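Local coordinates for beta-N-acetylhexosaminidase (Streptomyces plicatus, PDB 1JAK), which hydrolyses terminal beta-linked N-acetylhexosamine residues from glycans as a family 20 glycoside hydrolase, by substrate-assisted catalysis on an alpha/beta barrel, at residues Asp52-Ala57 and Leu88-Gly93; Arg127-Pro132 and Trp144-Gly149; Ser207-Ala212 and Ala262-Leu267; Gln457-Ala462 and Ala499-Tyr504. All blocks are in the same frame, centred on the assembly; numbering follows the deposited sequence.

The four contacts illustrate how chemistry follows place in a two-domain glycosidase. Interactions 1 and 2 both tie a helix to the mixed sheet of the N-terminal domain, with centres about 22 Å apart, yet they differ sharply: interaction 1 lies at the surface and turns on one carboxylate and a water, whereas interaction 2 is buried and built from aliphatic side chains and a tryptophan. Interaction 3 belongs to the catalytic domain; partly buried, it joins two short helices through an arginine-carbonyl bond and a tryptophan-tyrosine stack. Interaction 4, also partly buried, sets a barrel-domain helix against the C-terminal loop; its nearest atoms are about 6 Å from those of interaction 2.

Interaction 1 of 4, residues Asp52-Ala57 and Leu88-Gly93; sequences DDSREA and LRLAGG
Asp52 and Leu90 carry the polar half of this contact, in which a side-chain carboxylate takes up a backbone N-H near the end of a strand. Leu90 N donates to Asp52 OD2 over 2.7 Å, with an N-H...O angle of 154°, and the lone pair used is the syn one, on the side of the other oxygen. With CB pointing toward the strand and CG anti to the carbonyl carbon (chi1 -60°), the carboxylate of Asp52 is set beside Leu90 N. The second oxygen is gripped through water: a single molecule donates to Asp52 OD1 at 2.6 Å and to Leu90 O at 2.9 Å, so N-H and C=O of the same residue are both tied to one carboxylate. OD1 also forms a salt bridge with Arg87, which would probably stabilise the charged form. An alanine in place of Asp52 would probably leave Leu90 N without this acceptor, Arg87 without this counter-charge, and the bridging water without its anchor at OD1.

Within the mixed sheet of the N-terminal domain, strand 86-90 ends here beside the start of helix 55-72. Ser54 is the N-cap of that helix, its OG accepting from Ala57 N at 3.3 Å.

Van der Waals contacts centre on Leu90, whose carbons lie against carboxylate oxygens. Its CB lies 3.3 Å from Asp52 OD2, and its CD1 meets the far end of Glu56, 3.4 Å from OE2, the two side chains crossing obliquely. Beyond these segments, Leu90 also touches Leu119 of helix 116-129, and Glu56 touches Ala116 of the same helix.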
# COMPACT_ATOMS: atom_id res chain seq x y z
N ASP A 52 20.18 -18.67 6.25
CA ASP A 52 21.39 -18.85 5.46
C ASP A 52 22.43 -17.86 5.95
O ASP A 52 22.10 -16.84 6.56
CB ASP A 52 21.12 -18.61 3.97
CG ASP A 52 20.09 -19.56 3.41
OD1 ASP A 52 20.16 -20.77 3.71
OD2 ASP A 52 19.20 -19.10 2.67
N ASP A 53 23.70 -18.16 5.69
CA ASP A 53 24.78 -17.28 6.11
C ASP A 53 24.89 -16.07 5.20
O ASP A 53 25.87 -15.90 4.48
CB ASP A 53 26.10 -18.06 6.14
CG ASP A 53 27.23 -17.27 6.76
OD1 ASP A 53 26.95 -16.32 7.52
OD2 ASP A 53 28.41 -17.62 6.51
N SER A 54 23.86 -15.23 5.22
CA SER A 54 23.82 -14.02 4.40
C SER A 54 23.09 -12.91 5.14
O SER A 54 22.21 -13.17 5.97
CB SER A 54 23.13 -14.28 3.06
OG SER A 54 21.77 -14.61 3.24
N ARG A 55 23.45 -11.67 4.84
CA ARG A 55 22.84 -10.50 5.46
C ARG A 55 21.33 -10.48 5.27
O ARG A 55 20.57 -10.31 6.22
CB ARG A 55 23.44 -9.23 4.88
CG ARG A 55 22.92 -7.95 5.52
CD ARG A 55 23.46 -7.78 6.93
NE ARG A 55 24.92 -7.77 6.95
CZ ARG A 55 25.67 -6.88 6.31
NH1 ARG A 55 25.10 -5.91 5.60
NH2 ARG A 55 27.00 -6.95 6.38
N GLU A 56 20.90 -10.64 4.02
CA GLU A 56 19.48 -10.61 3.69
C GLU A 56 18.69 -11.71 4.39
O GLU A 56 17.54 -11.51 4.79
CB GLU A 56 19.29 -10.72 2.18
CG GLU A 56 19.69 -12.05 1.59
CD GLU A 56 19.55 -12.08 0.08
OE1 GLU A 56 18.85 -11.20 -0.47
OE2 GLU A 56 20.12 -12.99 -0.56
N ALA A 57 19.30 -12.88 4.55
CA ALA A 57 18.63 -14.00 5.21
C ALA A 57 18.45 -13.69 6.70
O ALA A 57 17.35 -13.81 7.24
CB ALA A 57 19.44 -15.28 5.02
N LEU A 88 14.57 -20.67 7.40
CA LEU A 88 14.33 -19.78 6.28
C LEU A 88 15.48 -20.05 5.32
O LEU A 88 16.64 -19.81 5.65
CB LEU A 88 14.37 -18.32 6.75
CG LEU A 88 13.45 -17.97 7.93
CD1 LEU A 88 13.54 -16.47 8.22
CD2 LEU A 88 12.02 -18.37 7.62
N ARG A 89 15.16 -20.58 4.14
CA ARG A 89 16.21 -20.90 3.19
C ARG A 89 16.00 -20.38 1.78
O ARG A 89 14.90 -20.41 1.25
CB ARG A 89 16.42 -22.42 3.15
CG ARG A 89 15.16 -23.23 2.89
CD ARG A 89 15.41 -24.71 3.15
NE ARG A 89 16.35 -25.29 2.20
CZ ARG A 89 16.05 -25.59 0.93
NH1 ARG A 89 14.83 -25.36 0.47
NH2 ARG A 89 16.97 -26.11 0.14
N LEU A 90 17.09 -19.89 1.20
CA LEU A 90 17.07 -19.37 -0.16
C LEU A 90 17.59 -20.47 -1.06
O LEU A 90 18.69 -20.99 -0.86
CB LEU A 90 17.97 -18.13 -0.27
CG LEU A 90 17.53 -16.93 0.56
CD1 LEU A 90 18.60 -15.85 0.52
CD2 LEU A 90 16.21 -16.40 0.03
N ALA A 91 16.79 -20.84 -2.06
CA ALA A 91 17.18 -21.89 -2.99
C ALA A 91 16.41 -21.76 -4.29
O ALA A 91 15.46 -20.97 -4.38
CB ALA A 91 16.92 -23.25 -2.36
N GLY A 92 16.82 -22.52 -5.29
CA GLY A 92 16.13 -22.48 -6.57
C GLY A 92 14.74 -23.05 -6.39
O GLY A 92 14.49 -23.81 -5.45
N GLY A 93 13.83 -22.69 -7.28
CA GLY A 93 12.47 -23.18 -7.19
C GLY A 93 11.55 -22.33 -8.03
O GLY A 93 11.93 -21.24 -8.46
O HOH W 1 19.98 -22.07 1.52

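Interaction 2 of 4, residues Arg127-Pro132 and Trp144-Gly149; sequences RQLLPP and WLVAGG
Leu130 and Val146 make the tightest apolar meeting of this buried contact, where the end of a helix runs past a strand. Leu130 can be followed outward. Its CB leaves the backbone pointing neither at the strand nor away from it, and the outer atoms turn in: CG, anti to the carbonyl carbon (chi1 -74°), comes 4.1 Å from Val146 CG2. At the tip, the CD2 branch does most of the touching: it lies 3.6 Å from Val146 CG2, 3.7 Å from Leu145 O and 4.2 Å from Trp144 CB, so one methyl reaches three successive residues of the strand segment. Val146 is shared between two leucines, for its other methyl, CG1, packs against Leu129 CD1 at 3.9 Å, those side chains crossing at about a right angle.

Pro131 extends the apolar surface, its CG resting 3.8 Å from Trp144 CE3. An alanine in place of Pro131 would probably open a gap beside the indole, since CG and CD supply the ring contacts.

Backbone polarity is met by water: one molecule donates to Leu129 O at 2.7 Å and accepts from Ala147 N, bridging the segments where no direct hydrogen bond joins them.

Leu129 closes helix 116-129, which is thereby laid against strand 145-153 of the N-terminal domain's mixed sheet. Helix 55-72 adjoins both segments, Leu68 touching Leu130 and Thr72 touching Trp144, and the hydroxyl of Tyr495 in helix 493-499 donates a hydrogen bond to Leu130 O.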
# COMPACT_ATOMS: atom_id res chain seq x y z
N ARG A 127 2.58 -15.92 10.39
CA ARG A 127 1.97 -15.20 11.51
C ARG A 127 0.45 -15.35 11.54
O ARG A 127 -0.18 -15.10 12.56
CB ARG A 127 2.37 -13.72 11.49
CG ARG A 127 1.93 -12.94 10.28
CD ARG A 127 2.68 -11.61 10.17
NE ARG A 127 2.45 -10.72 11.30
CZ ARG A 127 2.74 -9.42 11.29
NH1 ARG A 127 3.27 -8.86 10.21
NH2 ARG A 127 2.49 -8.66 12.36
N GLN A 128 -0.14 -15.77 10.42
CA GLN A 128 -1.58 -15.98 10.37
C GLN A 128 -1.93 -17.42 10.74
O GLN A 128 -3.05 -17.71 11.16
CB GLN A 128 -2.14 -15.62 8.99
CG GLN A 128 -2.28 -14.11 8.79
CD GLN A 128 -2.99 -13.75 7.49
OE1 GLN A 128 -3.98 -14.38 7.12
NE2 GLN A 128 -2.50 -12.73 6.81
N LEU A 129 -0.97 -18.33 10.58
CA LEU A 129 -1.18 -19.73 10.93
C LEU A 129 -1.10 -19.87 12.45
O LEU A 129 -1.76 -20.72 13.05
CB LEU A 129 -0.14 -20.62 10.24
CG LEU A 129 -0.24 -20.65 8.71
CD1 LEU A 129 0.90 -21.46 8.13
CD2 LEU A 129 -1.59 -21.25 8.30
N LEU A 130 -0.28 -19.03 13.07
CA LEU A 130 -0.15 -19.03 14.52
C LEU A 130 -1.43 -18.42 15.09
O LEU A 130 -2.16 -17.74 14.37
CB LEU A 130 1.08 -18.20 14.94
CG LEU A 130 2.42 -18.88 14.66
CD1 LEU A 130 3.56 -17.87 14.81
CD2 LEU A 130 2.61 -20.04 15.63
N PRO A 131 -1.73 -18.67 16.37
CA PRO A 131 -2.93 -18.15 17.04
C PRO A 131 -2.91 -16.64 17.31
O PRO A 131 -1.85 -16.02 17.34
CB PRO A 131 -2.99 -18.96 18.33
CG PRO A 131 -1.53 -19.13 18.65
CD PRO A 131 -0.94 -19.50 17.30
N PRO A 132 -4.10 -16.04 17.51
CA PRO A 132 -4.25 -14.61 17.78
C PRO A 132 -3.35 -14.10 18.91
O PRO A 132 -2.94 -12.94 18.91
CB PRO A 132 -5.73 -14.48 18.13
CG PRO A 132 -6.36 -15.56 17.33
CD PRO A 132 -5.41 -16.72 17.53
N TRP A 144 1.61 -22.50 20.54
CA TRP A 144 2.10 -21.90 19.31
C TRP A 144 2.09 -22.94 18.20
O TRP A 144 3.13 -23.38 17.72
CB TRP A 144 3.50 -21.34 19.53
CG TRP A 144 3.54 -20.40 20.70
CD1 TRP A 144 4.22 -20.57 21.87
CD2 TRP A 144 2.80 -19.18 20.83
NE1 TRP A 144 3.94 -19.53 22.73
CE2 TRP A 144 3.08 -18.66 22.11
CE3 TRP A 144 1.93 -18.47 19.99
CZ2 TRP A 144 2.52 -17.47 22.58
CZ3 TRP A 144 1.37 -17.28 20.45
CH2 TRP A 144 1.67 -16.79 21.73
N LEU A 145 0.88 -23.32 17.79
CA LEU A 145 0.68 -24.33 16.76
C LEU A 145 0.61 -23.79 15.34
O LEU A 145 0.08 -22.71 15.09
CB LEU A 145 -0.62 -25.10 17.05
CG LEU A 145 -0.66 -25.86 18.38
CD1 LEU A 145 -2.09 -26.30 18.67
CD2 LEU A 145 0.27 -27.05 18.30
N VAL A 146 1.16 -24.56 14.41
CA VAL A 146 1.16 -24.22 12.99
C VAL A 146 0.67 -25.46 12.24
O VAL A 146 1.36 -26.48 12.20
CB VAL A 146 2.58 -23.87 12.49
CG1 VAL A 146 2.53 -23.49 11.01
CG2 VAL A 146 3.15 -22.73 13.32
N ALA A 147 -0.51 -25.36 11.65
CA ALA A 147 -1.11 -26.46 10.90
C ALA A 147 -0.09 -27.19 10.02
O ALA A 147 0.78 -26.56 9.41
CB ALA A 147 -2.27 -25.96 10.06
N GLY A 148 -0.20 -28.51 9.97
CA GLY A 148 0.72 -29.29 9.16
C GLY A 148 0.37 -29.32 7.69
O GLY A 148 -0.81 -29.24 7.32
N GLY A 149 1.38 -29.42 6.84
CA GLY A 149 1.14 -29.46 5.41
C GLY A 149 2.09 -28.60 4.61
O GLY A 149 3.13 -28.16 5.11
O HOH W 2 -2.17 -23.09 11.78

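Interaction 3 of 4, residues Ser207-Ala212 and Ala262-Leu267; sequences SWPRLA and ASYAEL
Ser263 O is held by Arg210 NE at 2.8 Å, in a nearly straight bond (N-H...O 165°) that lies in the carbonyl plane and close to the guanidinium plane. A bend at chi3 (61°) brings NE to this oxygen. A water that accepts from Arg210 NH2 donates to Ala262 O and, weakly, to Ser263 O, so the arginine holds Ser263 O directly and Ala262 O through the water.

Tyr264 supplies the other polar tie and most of the packing. Its OH accepts from Arg210 N at 2.9 Å, and Arg210 CB lies 3.5 Å from its CZ. Trp208 presents an edge to one face of the tyrosine in a T-shaped stack: the six-membered ring's centroid is 4.8 Å from that of Tyr264, the planes stand at 80°, and CE3 sits over the ring centre. Leu211 CD2 adds a contact at 4.0 Å to Tyr264 CD1.

Outside the pair, Trp208 NE1 is hydrogen-bonded to Asp300 and its rings meet Phe297 edge-to-face. The contact thus joins the short helix 210-213 to the end of helix 258-263 in the catalytic domain, with helix 292-307 packed against Trp208, Leu211 and Leu267.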
# COMPACT_ATOMS: atom_id res chain seq x y z
N SER A 207 15.84 23.70 -3.09
CA SER A 207 15.76 24.79 -4.06
C SER A 207 14.57 25.73 -3.84
O SER A 207 14.58 26.88 -4.29
CB SER A 207 15.75 24.23 -5.48
OG SER A 207 14.82 23.17 -5.62
N TRP A 208 13.55 25.24 -3.14
CA TRP A 208 12.35 26.03 -2.83
C TRP A 208 11.99 25.77 -1.37
O TRP A 208 11.00 25.10 -1.07
CB TRP A 208 11.19 25.62 -3.74
CG TRP A 208 11.46 25.80 -5.21
CD1 TRP A 208 12.30 25.05 -5.98
CD2 TRP A 208 10.94 26.83 -6.06
NE1 TRP A 208 12.33 25.55 -7.27
CE2 TRP A 208 11.50 26.64 -7.34
CE3 TRP A 208 10.04 27.89 -5.87
CZ2 TRP A 208 11.21 27.47 -8.43
CZ3 TRP A 208 9.74 28.72 -6.95
CH2 TRP A 208 10.32 28.51 -8.21
N PRO A 209 12.78 26.31 -0.43
CA PRO A 209 12.62 26.17 1.02
C PRO A 209 11.25 26.46 1.61
O PRO A 209 10.86 25.83 2.60
CB PRO A 209 13.69 27.12 1.58
CG PRO A 209 14.73 27.13 0.52
CD PRO A 209 13.91 27.22 -0.74
N ARG A 210 10.52 27.41 1.04
CA ARG A 210 9.20 27.77 1.56
C ARG A 210 8.12 26.72 1.36
O ARG A 210 7.10 26.74 2.05
CB ARG A 210 8.73 29.10 0.95
CG ARG A 210 9.47 30.32 1.47
CD ARG A 210 9.02 31.58 0.73
NE ARG A 210 7.60 31.86 0.90
CZ ARG A 210 7.04 32.28 2.03
NH1 ARG A 210 7.78 32.47 3.11
NH2 ARG A 210 5.73 32.51 2.08
N LEU A 211 8.33 25.80 0.42
CA LEU A 211 7.33 24.76 0.19
C LEU A 211 7.07 24.01 1.49
O LEU A 211 5.92 23.80 1.87
CB LEU A 211 7.80 23.79 -0.89
CG LEU A 211 7.94 24.36 -2.31
CD1 LEU A 211 8.50 23.30 -3.23
CD2 LEU A 211 6.58 24.84 -2.81
N ALA A 212 8.14 23.63 2.18
CA ALA A 212 7.99 22.91 3.44
C ALA A 212 7.69 23.82 4.63
O ALA A 212 6.76 23.57 5.39
CB ALA A 212 9.25 22.08 3.72
N ALA A 262 0.64 28.67 -2.65
CA ALA A 262 0.54 29.57 -1.50
C ALA A 262 1.92 29.97 -0.98
O ALA A 262 2.07 30.99 -0.32
CB ALA A 262 -0.26 28.90 -0.39
N SER A 263 2.91 29.15 -1.29
CA SER A 263 4.28 29.39 -0.84
C SER A 263 5.08 30.32 -1.74
O SER A 263 5.99 31.01 -1.27
CB SER A 263 5.02 28.05 -0.70
OG SER A 263 4.36 27.20 0.22
N TYR A 264 4.74 30.35 -3.03
CA TYR A 264 5.45 31.20 -3.98
C TYR A 264 4.50 31.92 -4.93
O TYR A 264 3.98 31.33 -5.88
CB TYR A 264 6.45 30.36 -4.79
CG TYR A 264 7.62 29.88 -3.97
CD1 TYR A 264 7.57 28.69 -3.25
CD2 TYR A 264 8.77 30.67 -3.86
CE1 TYR A 264 8.64 28.28 -2.44
CE2 TYR A 264 9.84 30.28 -3.05
CZ TYR A 264 9.77 29.09 -2.35
OH TYR A 264 10.82 28.72 -1.55
N ALA A 265 4.29 33.21 -4.67
CA ALA A 265 3.40 34.02 -5.49
C ALA A 265 3.68 33.92 -6.99
O ALA A 265 2.75 33.88 -7.79
CB ALA A 265 3.50 35.49 -5.04
N GLU A 266 4.95 33.86 -7.36
CA GLU A 266 5.34 33.78 -8.77
C GLU A 266 4.77 32.61 -9.57
O GLU A 266 4.65 32.69 -10.79
CB GLU A 266 6.87 33.79 -8.88
CG GLU A 266 7.54 32.61 -8.22
CD GLU A 266 9.02 32.83 -8.01
OE1 GLU A 266 9.76 32.94 -9.02
OE2 GLU A 266 9.45 32.89 -6.84
N LEU A 267 4.43 31.52 -8.88
CA LEU A 267 3.89 30.35 -9.56
C LEU A 267 2.44 30.53 -9.99
O LEU A 267 1.92 29.76 -10.79
CB LEU A 267 3.98 29.12 -8.65
CG LEU A 267 5.37 28.69 -8.19
CD1 LEU A 267 5.24 27.53 -7.21
CD2 LEU A 267 6.19 28.29 -9.40
O HOH W 3 3.77 33.06 0.17

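Interaction 4 of 4, residues Gln457-Ala462 and Ala499-Tyr504; sequences QLDYMA and AGIDFY
Residues 457-462 of helix 455-462 meet an irregular segment whose backbone comes nearest at Tyr460 and Phe503, CA to CA 4.4 Å, just after a Schellman motif at Gly500 closes helix 493-499. Tyr460 does most of the touching. Its CG is anti to the backbone N (chi1 -180°), and the Tyr460 and Asp502 side chains lie side by side, pointing the same way, with ring and carboxylate planes 29° apart and Tyr460 CD1 3.5 Å from Asp502 OD2. Farther out, Tyr460 CE1 is 4.0 Å from Tyr504 CB, and the hydroxyl oxygen OH comes 3.5 Å from Tyr504 CD1, the two side chains crossing at a slant. Tyr504 is itself hydrogen-bonded through OH to Glu419 and stacked on Tyr404.

Asp459 approaches the loop mainly through CB, 3.4 Å from Asp502 O. Its OD2 takes a salt bridge from each of Arg178 and Arg182 and is also 2.7 Å from a water that accepts from Asp502 N at 2.9 Å and lies close to Gly500 O.

No direct hydrogen bond spans the segments; between these two the hold is van der Waals contact and water at a carboxylate whose charge the two arginines would be expected to stabilise.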
# COMPACT_ATOMS: atom_id res chain seq x y z
N GLN A 457 -7.96 6.22 13.56
CA GLN A 457 -8.98 6.49 12.55
C GLN A 457 -8.54 5.87 11.23
O GLN A 457 -9.36 5.38 10.45
CB GLN A 457 -9.19 8.00 12.39
CG GLN A 457 -9.69 8.66 13.67
CD GLN A 457 -9.97 10.13 13.49
OE1 GLN A 457 -9.27 10.83 12.76
NE2 GLN A 457 -11.00 10.63 14.18
N LEU A 458 -7.23 5.88 10.97
CA LEU A 458 -6.73 5.26 9.75
C LEU A 458 -7.08 3.78 9.78
O LEU A 458 -7.53 3.22 8.78
CB LEU A 458 -5.21 5.42 9.64
CG LEU A 458 -4.65 6.84 9.49
CD1 LEU A 458 -3.13 6.76 9.36
CD2 LEU A 458 -5.26 7.52 8.28
N ASP A 459 -6.88 3.14 10.93
CA ASP A 459 -7.19 1.71 11.06
C ASP A 459 -8.66 1.40 10.82
O ASP A 459 -8.99 0.46 10.10
CB ASP A 459 -6.82 1.19 12.46
CG ASP A 459 -5.32 1.04 12.67
OD1 ASP A 459 -4.58 0.83 11.68
OD2 ASP A 459 -4.87 1.14 13.83
N TYR A 460 -9.55 2.19 11.42
CA TYR A 460 -10.98 1.96 11.28
C TYR A 460 -11.47 2.00 9.84
O TYR A 460 -12.38 1.26 9.46
CB TYR A 460 -11.76 2.98 12.12
CG TYR A 460 -13.26 2.80 12.03
CD1 TYR A 460 -13.91 1.80 12.75
CD2 TYR A 460 -14.02 3.62 11.20
CE1 TYR A 460 -15.29 1.62 12.64
CE2 TYR A 460 -15.39 3.45 11.08
CZ TYR A 460 -16.02 2.46 11.80
OH TYR A 460 -17.38 2.30 11.67
N MET A 461 -10.86 2.86 9.02
CA MET A 461 -11.25 2.98 7.62
C MET A 461 -10.48 2.00 6.73
O MET A 461 -10.98 1.57 5.69
CB MET A 461 -11.06 4.42 7.13
CG MET A 461 -11.98 5.43 7.81
SD MET A 461 -13.73 4.97 7.77
CE MET A 461 -14.13 5.22 6.02
N ALA A 462 -9.27 1.64 7.14
CA ALA A 462 -8.46 0.71 6.35
C ALA A 462 -8.92 -0.73 6.55
O ALA A 462 -8.93 -1.52 5.60
CB ALA A 462 -6.99 0.85 6.72
N ALA A 499 -4.10 -7.25 18.67
CA ALA A 499 -3.09 -6.31 18.17
C ALA A 499 -3.46 -4.84 18.40
O ALA A 499 -2.64 -3.95 18.18
CB ALA A 499 -2.85 -6.55 16.69
N GLY A 500 -4.70 -4.59 18.84
CA GLY A 500 -5.13 -3.23 19.07
C GLY A 500 -5.45 -2.50 17.78
O GLY A 500 -5.32 -1.28 17.69
N ILE A 501 -5.86 -3.26 16.77
CA ILE A 501 -6.22 -2.68 15.48
C ILE A 501 -7.73 -2.52 15.40
O ILE A 501 -8.47 -3.50 15.33
CB ILE A 501 -5.75 -3.58 14.32
CG1 ILE A 501 -4.22 -3.68 14.32
CG2 ILE A 501 -6.26 -3.02 12.98
CD1 ILE A 501 -3.64 -4.61 13.27
N ASP A 502 -8.20 -1.28 15.42
CA ASP A 502 -9.63 -1.04 15.34
C ASP A 502 -10.07 -1.33 13.91
O ASP A 502 -9.31 -1.12 12.96
CB ASP A 502 -9.96 0.40 15.73
CG ASP A 502 -11.45 0.62 15.92
OD1 ASP A 502 -12.15 -0.34 16.33
OD2 ASP A 502 -11.93 1.75 15.67
N PHE A 503 -11.28 -1.85 13.76
CA PHE A 503 -11.81 -2.16 12.44
C PHE A 503 -13.32 -2.11 12.47
O PHE A 503 -13.94 -2.26 13.52
CB PHE A 503 -11.35 -3.55 11.98
CG PHE A 503 -11.88 -4.69 12.81
CD1 PHE A 503 -11.32 -5.00 14.05
CD2 PHE A 503 -12.95 -5.46 12.36
CE1 PHE A 503 -11.81 -6.06 14.82
CE2 PHE A 503 -13.45 -6.53 13.12
CZ PHE A 503 -12.87 -6.82 14.35
N TYR A 504 -13.91 -1.89 11.30
CA TYR A 504 -15.35 -1.84 11.15
C TYR A 504 -15.91 -3.26 11.16
O TYR A 504 -15.57 -4.08 10.31
CB TYR A 504 -15.70 -1.14 9.83
CG TYR A 504 -17.14 -1.29 9.40
CD1 TYR A 504 -18.18 -0.76 10.16
CD2 TYR A 504 -17.46 -1.92 8.19
CE1 TYR A 504 -19.51 -0.86 9.74
CE2 TYR A 504 -18.79 -2.02 7.76
CZ TYR A 504 -19.80 -1.49 8.54
OH TYR A 504 -21.11 -1.59 8.12
O HOH W 4 -6.46 0.95 16.00